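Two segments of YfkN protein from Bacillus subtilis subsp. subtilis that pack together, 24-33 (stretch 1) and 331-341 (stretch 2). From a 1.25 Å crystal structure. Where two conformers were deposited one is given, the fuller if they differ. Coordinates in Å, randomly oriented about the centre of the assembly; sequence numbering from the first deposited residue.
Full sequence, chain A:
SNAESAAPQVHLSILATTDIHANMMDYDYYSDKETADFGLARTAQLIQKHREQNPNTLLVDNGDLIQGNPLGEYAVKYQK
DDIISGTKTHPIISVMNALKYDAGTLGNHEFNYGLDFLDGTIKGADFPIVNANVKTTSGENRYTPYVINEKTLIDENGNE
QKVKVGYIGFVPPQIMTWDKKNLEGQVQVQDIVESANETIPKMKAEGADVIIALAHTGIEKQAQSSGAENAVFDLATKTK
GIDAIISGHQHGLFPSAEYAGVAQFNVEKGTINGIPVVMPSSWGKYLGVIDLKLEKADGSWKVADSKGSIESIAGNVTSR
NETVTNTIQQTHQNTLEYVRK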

# COMPACT_ATOMS: atom_id res chain seq x y z
N MSE A 24 5.77 4.61 -12.25
CA MSE A 24 6.68 5.07 -13.30
C MSE A 24 7.41 6.33 -12.83
O MSE A 24 8.62 6.37 -12.81
CB MSE A 24 5.90 5.37 -14.58
CG MSE A 24 5.26 4.11 -15.19
SE MSE A 24 6.54 2.79 -15.83
CE MSE A 24 6.43 1.53 -14.30
N MSE A 25 6.64 7.33 -12.48
CA MSE A 25 7.18 8.57 -11.93
C MSE A 25 7.44 8.44 -10.43
O MSE A 25 6.87 7.58 -9.76
CB MSE A 25 6.22 9.72 -12.18
CG MSE A 25 6.04 10.05 -13.65
SE MSE A 25 7.67 10.75 -14.49
CE MSE A 25 7.42 12.62 -13.97
N ASP A 26 8.28 9.32 -9.90
CA ASP A 26 8.47 9.41 -8.46
C ASP A 26 7.35 10.31 -7.91
O ASP A 26 7.57 11.46 -7.54
CB ASP A 26 9.89 9.89 -8.10
CG ASP A 26 10.29 11.20 -8.78
OD1 ASP A 26 9.71 11.58 -9.80
OD2 ASP A 26 11.24 11.82 -8.28
N TYR A 27 6.15 9.75 -7.89
CA TYR A 27 4.91 10.52 -7.69
C TYR A 27 3.85 9.72 -6.94
O TYR A 27 3.58 8.57 -7.26
CB TYR A 27 4.36 10.98 -9.04
CG TYR A 27 3.45 12.18 -8.94
CD1 TYR A 27 3.97 13.47 -8.94
CD2 TYR A 27 2.08 12.03 -8.82
CE1 TYR A 27 3.15 14.57 -8.83
CE2 TYR A 27 1.25 13.14 -8.72
CZ TYR A 27 1.80 14.39 -8.73
OH TYR A 27 1.01 15.51 -8.60
N ASP A 28 3.25 10.36 -5.95
CA ASP A 28 2.14 9.82 -5.18
C ASP A 28 0.85 10.42 -5.73
O ASP A 28 0.56 11.59 -5.51
CB ASP A 28 2.33 10.19 -3.69
CG ASP A 28 1.16 9.79 -2.81
OD1 ASP A 28 0.25 9.13 -3.28
OD2 ASP A 28 1.17 10.17 -1.64
N TYR A 29 0.07 9.63 -6.46
CA TYR A 29 -1.17 10.12 -7.05
C TYR A 29 -2.26 10.38 -6.02
O TYR A 29 -3.18 11.12 -6.30
CB TYR A 29 -1.72 9.17 -8.12
CG TYR A 29 -0.86 9.06 -9.37
CD1 TYR A 29 -0.80 10.10 -10.30
CD2 TYR A 29 -0.08 7.93 -9.60
CE1 TYR A 29 0.00 10.01 -11.41
CE2 TYR A 29 0.71 7.84 -10.72
CZ TYR A 29 0.75 8.88 -11.62
OH TYR A 29 1.55 8.79 -12.73
N TYR A 30 -2.17 9.75 -4.86
CA TYR A 30 -3.18 9.91 -3.81
C TYR A 30 -3.01 11.24 -3.08
O TYR A 30 -3.97 11.99 -3.04
CB TYR A 30 -3.16 8.74 -2.83
CG TYR A 30 -3.07 7.40 -3.52
CD1 TYR A 30 -1.90 6.71 -3.53
CD2 TYR A 30 -4.17 6.85 -4.18
CE1 TYR A 30 -1.79 5.50 -4.18
CE2 TYR A 30 -4.06 5.63 -4.83
CZ TYR A 30 -2.87 4.96 -4.82
OH TYR A 30 -2.73 3.75 -5.44
N SER A 31 -1.83 11.62 -2.64
CA SER A 31 -1.63 12.95 -2.08
C SER A 31 -1.47 14.00 -3.18
O SER A 31 -1.54 15.19 -2.94
CB SER A 31 -0.42 12.92 -1.16
OG SER A 31 0.73 12.65 -1.89
N ASP A 32 -1.27 13.59 -4.45
CA ASP A 32 -1.08 14.39 -5.64
C ASP A 32 0.17 15.23 -5.47
O ASP A 32 0.15 16.44 -5.60
CB ASP A 32 -2.31 15.24 -5.95
CG ASP A 32 -2.44 15.62 -7.41
OD1 ASP A 32 -1.49 15.45 -8.19
OD2 ASP A 32 -3.53 16.09 -7.79
N LYS A 33 1.27 14.57 -5.18
CA LYS A 33 2.56 15.24 -5.13
C LYS A 33 3.73 14.33 -5.39
O LYS A 33 3.66 13.12 -5.24
CB LYS A 33 2.78 15.91 -3.79
CG LYS A 33 2.48 15.05 -2.64
CD LYS A 33 1.95 15.90 -1.51
CE LYS A 33 3.04 16.23 -0.54
NZ LYS A 33 3.06 15.34 0.65
N THR A 331 1.06 10.05 -20.57
CA THR A 331 0.22 9.15 -19.78
C THR A 331 0.09 9.63 -18.33
O THR A 331 -0.96 9.60 -17.75
CB THR A 331 0.79 7.72 -19.78
OG1 THR A 331 0.87 7.24 -21.12
CG2 THR A 331 -0.09 6.78 -18.95
N HIS A 332 1.21 10.06 -17.78
CA HIS A 332 1.23 10.62 -16.44
C HIS A 332 0.31 11.84 -16.33
O HIS A 332 -0.47 11.93 -15.41
CB HIS A 332 2.67 10.95 -16.06
CG HIS A 332 2.80 11.70 -14.77
ND1 HIS A 332 2.47 11.17 -13.55
CD2 HIS A 332 3.21 12.96 -14.54
CE1 HIS A 332 2.69 12.06 -12.61
NE2 HIS A 332 3.15 13.16 -13.18
N GLN A 333 0.39 12.74 -17.30
CA GLN A 333 -0.48 13.93 -17.29
C GLN A 333 -1.94 13.55 -17.48
O GLN A 333 -2.80 14.13 -16.84
CB GLN A 333 -0.02 14.95 -18.32
CG GLN A 333 1.33 15.53 -17.94
CD GLN A 333 1.84 16.55 -18.91
OE1 GLN A 333 1.13 16.99 -19.79
NE2 GLN A 333 3.08 16.94 -18.73
N ASN A 334 -2.21 12.55 -18.30
CA ASN A 334 -3.57 12.05 -18.45
C ASN A 334 -4.08 11.42 -17.15
O ASN A 334 -5.25 11.52 -16.81
CB ASN A 334 -3.65 11.03 -19.60
CG ASN A 334 -3.43 11.66 -20.97
OD1 ASN A 334 -3.47 12.87 -21.12
ND2 ASN A 334 -3.20 10.84 -21.96
N THR A 335 -3.18 10.75 -16.44
CA THR A 335 -3.52 10.16 -15.16
C THR A 335 -3.85 11.24 -14.11
O THR A 335 -4.78 11.09 -13.34
CB THR A 335 -2.40 9.21 -14.67
OG1 THR A 335 -2.28 8.14 -15.61
CG2 THR A 335 -2.72 8.63 -13.31
N LEU A 336 -3.06 12.30 -14.08
CA LEU A 336 -3.36 13.41 -13.19
C LEU A 336 -4.78 13.93 -13.44
O LEU A 336 -5.51 14.17 -12.52
CB LEU A 336 -2.36 14.53 -13.37
CG LEU A 336 -0.92 14.29 -12.94
CD1 LEU A 336 -0.05 15.47 -13.34
CD2 LEU A 336 -0.76 13.99 -11.45
N GLU A 337 -5.16 14.08 -14.71
CA GLU A 337 -6.49 14.57 -15.05
C GLU A 337 -7.54 13.59 -14.55
O GLU A 337 -8.55 13.95 -13.98
CB GLU A 337 -6.60 14.76 -16.56
CG GLU A 337 -7.92 15.34 -17.05
CD GLU A 337 -7.95 15.59 -18.55
OE1 GLU A 337 -8.58 16.58 -18.98
OE2 GLU A 337 -7.37 14.81 -19.33
N TYR A 338 -7.26 12.31 -14.77
CA TYR A 338 -8.15 11.23 -14.36
C TYR A 338 -8.38 11.23 -12.84
O TYR A 338 -9.50 11.06 -12.38
CB TYR A 338 -7.55 9.90 -14.83
CG TYR A 338 -8.08 8.68 -14.14
CD1 TYR A 338 -9.39 8.27 -14.30
CD2 TYR A 338 -7.26 7.92 -13.33
CE1 TYR A 338 -9.86 7.15 -13.66
CE2 TYR A 338 -7.72 6.82 -12.70
CZ TYR A 338 -9.01 6.42 -12.85
OH TYR A 338 -9.44 5.30 -12.20
N VAL A 339 -7.32 11.42 -12.09
CA VAL A 339 -7.38 11.38 -10.64
C VAL A 339 -8.08 12.61 -10.04
O VAL A 339 -8.74 12.52 -9.01
CB VAL A 339 -5.97 11.30 -10.05
CG1 VAL A 339 -6.01 11.53 -8.59
CG2 VAL A 339 -5.37 9.94 -10.36
N ARG A 340 -7.91 13.74 -10.70
CA ARG A 340 -8.44 15.00 -10.21
C ARG A 340 -9.92 15.15 -10.53
O ARG A 340 -10.64 15.88 -9.86
CB ARG A 340 -7.60 16.16 -10.76
CG ARG A 340 -6.30 16.36 -10.00
CD ARG A 340 -5.24 16.97 -10.85
NE ARG A 340 -3.93 17.07 -10.22
CZ ARG A 340 -2.89 17.62 -10.83
NH1 ARG A 340 -1.70 17.69 -10.24
NH2 ARG A 340 -3.05 18.14 -12.05
N LYS A 341 -10.38 14.44 -11.55
CA LYS A 341 -11.74 14.58 -12.00
C LYS A 341 -12.17 16.05 -11.90
O LYS A 341 -13.32 16.35 -11.63
CB LYS A 341 -12.66 13.72 -11.15
CG LYS A 341 -12.12 12.36 -10.88
CD LYS A 341 -12.71 11.78 -9.63
CE LYS A 341 -13.99 11.03 -9.91
NZ LYS A 341 -14.13 9.90 -8.96

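A helix that packs against an irregular segment seldom meets a flat surface; the fit is made by side chains that protrude from one partner into hollows framed by the other. The C-terminal helix of YfkN, lying against a turn more than 300 residues earlier in the chain, illustrates the principle with 440 Å² of buried surface, both sides summed. The contacts come from His 332, Thr 335, Leu 336, Val 339 and Arg 340, a spacing of three and four that sets these residues along one side of the helix.

His 332 is the helix's main bump. Its imidazole enters a pocket with walls formed by Met 25, Tyr 27 and Tyr 29. Selenomethionine Met 25 covers one face of the imidazole: its CG lies 3.8 Å from the centroid of the His 332 ring, almost on the ring normal, in a CH-pi contact. The edge of the same ring is directed at the face of Tyr 27, with CE1 of His 332 3.7 Å from CG of Tyr 27 and the two planes at 79°. At the ring's edge, OH of Tyr 29 and ND1 of His 332 share a hydrogen bond of 2.7 Å, so the pocket is matched in polarity as well as in shape.

Tyr 29 is in turn the main bump of the opposing segment, losing 99 Å² to the helix. Its ring lies along the helix, with CG2 of Thr 335 over one face, 3.9 Å from the Tyr 29 ring centroid, while Leu 336 meets its edge, CD2 lying 4.1 Å from CE1 of Tyr 29. Beyond the ring, CG1 of Val 339 reaches 3.7 Å from the backbone O of Tyr 29.

Leu 336 shows that the direction of CB need not decide where a side chain packs. Its CA-to-CB bond points sideways, yet CD2 fits among three residues, 3.5 Å from CE2 of Tyr 27 and 3.6 Å from OD1 of Asp 32, besides touching Tyr 29.

The last helical turn adds a salt bridge. Arg 340 also starts sideways, but its extended chain brings the guanidinium edge to Asp 32: NE lies 2.7 Å from OD2 of Asp 32, with a nearly linear hydrogen bond, and NH1 lies 3.0 Å from OD1 of Asp 32. The same carboxylate accepts a further bond from its own segment: OH of Tyr 27 donates to OD1 of Asp 32 at 2.5 Å.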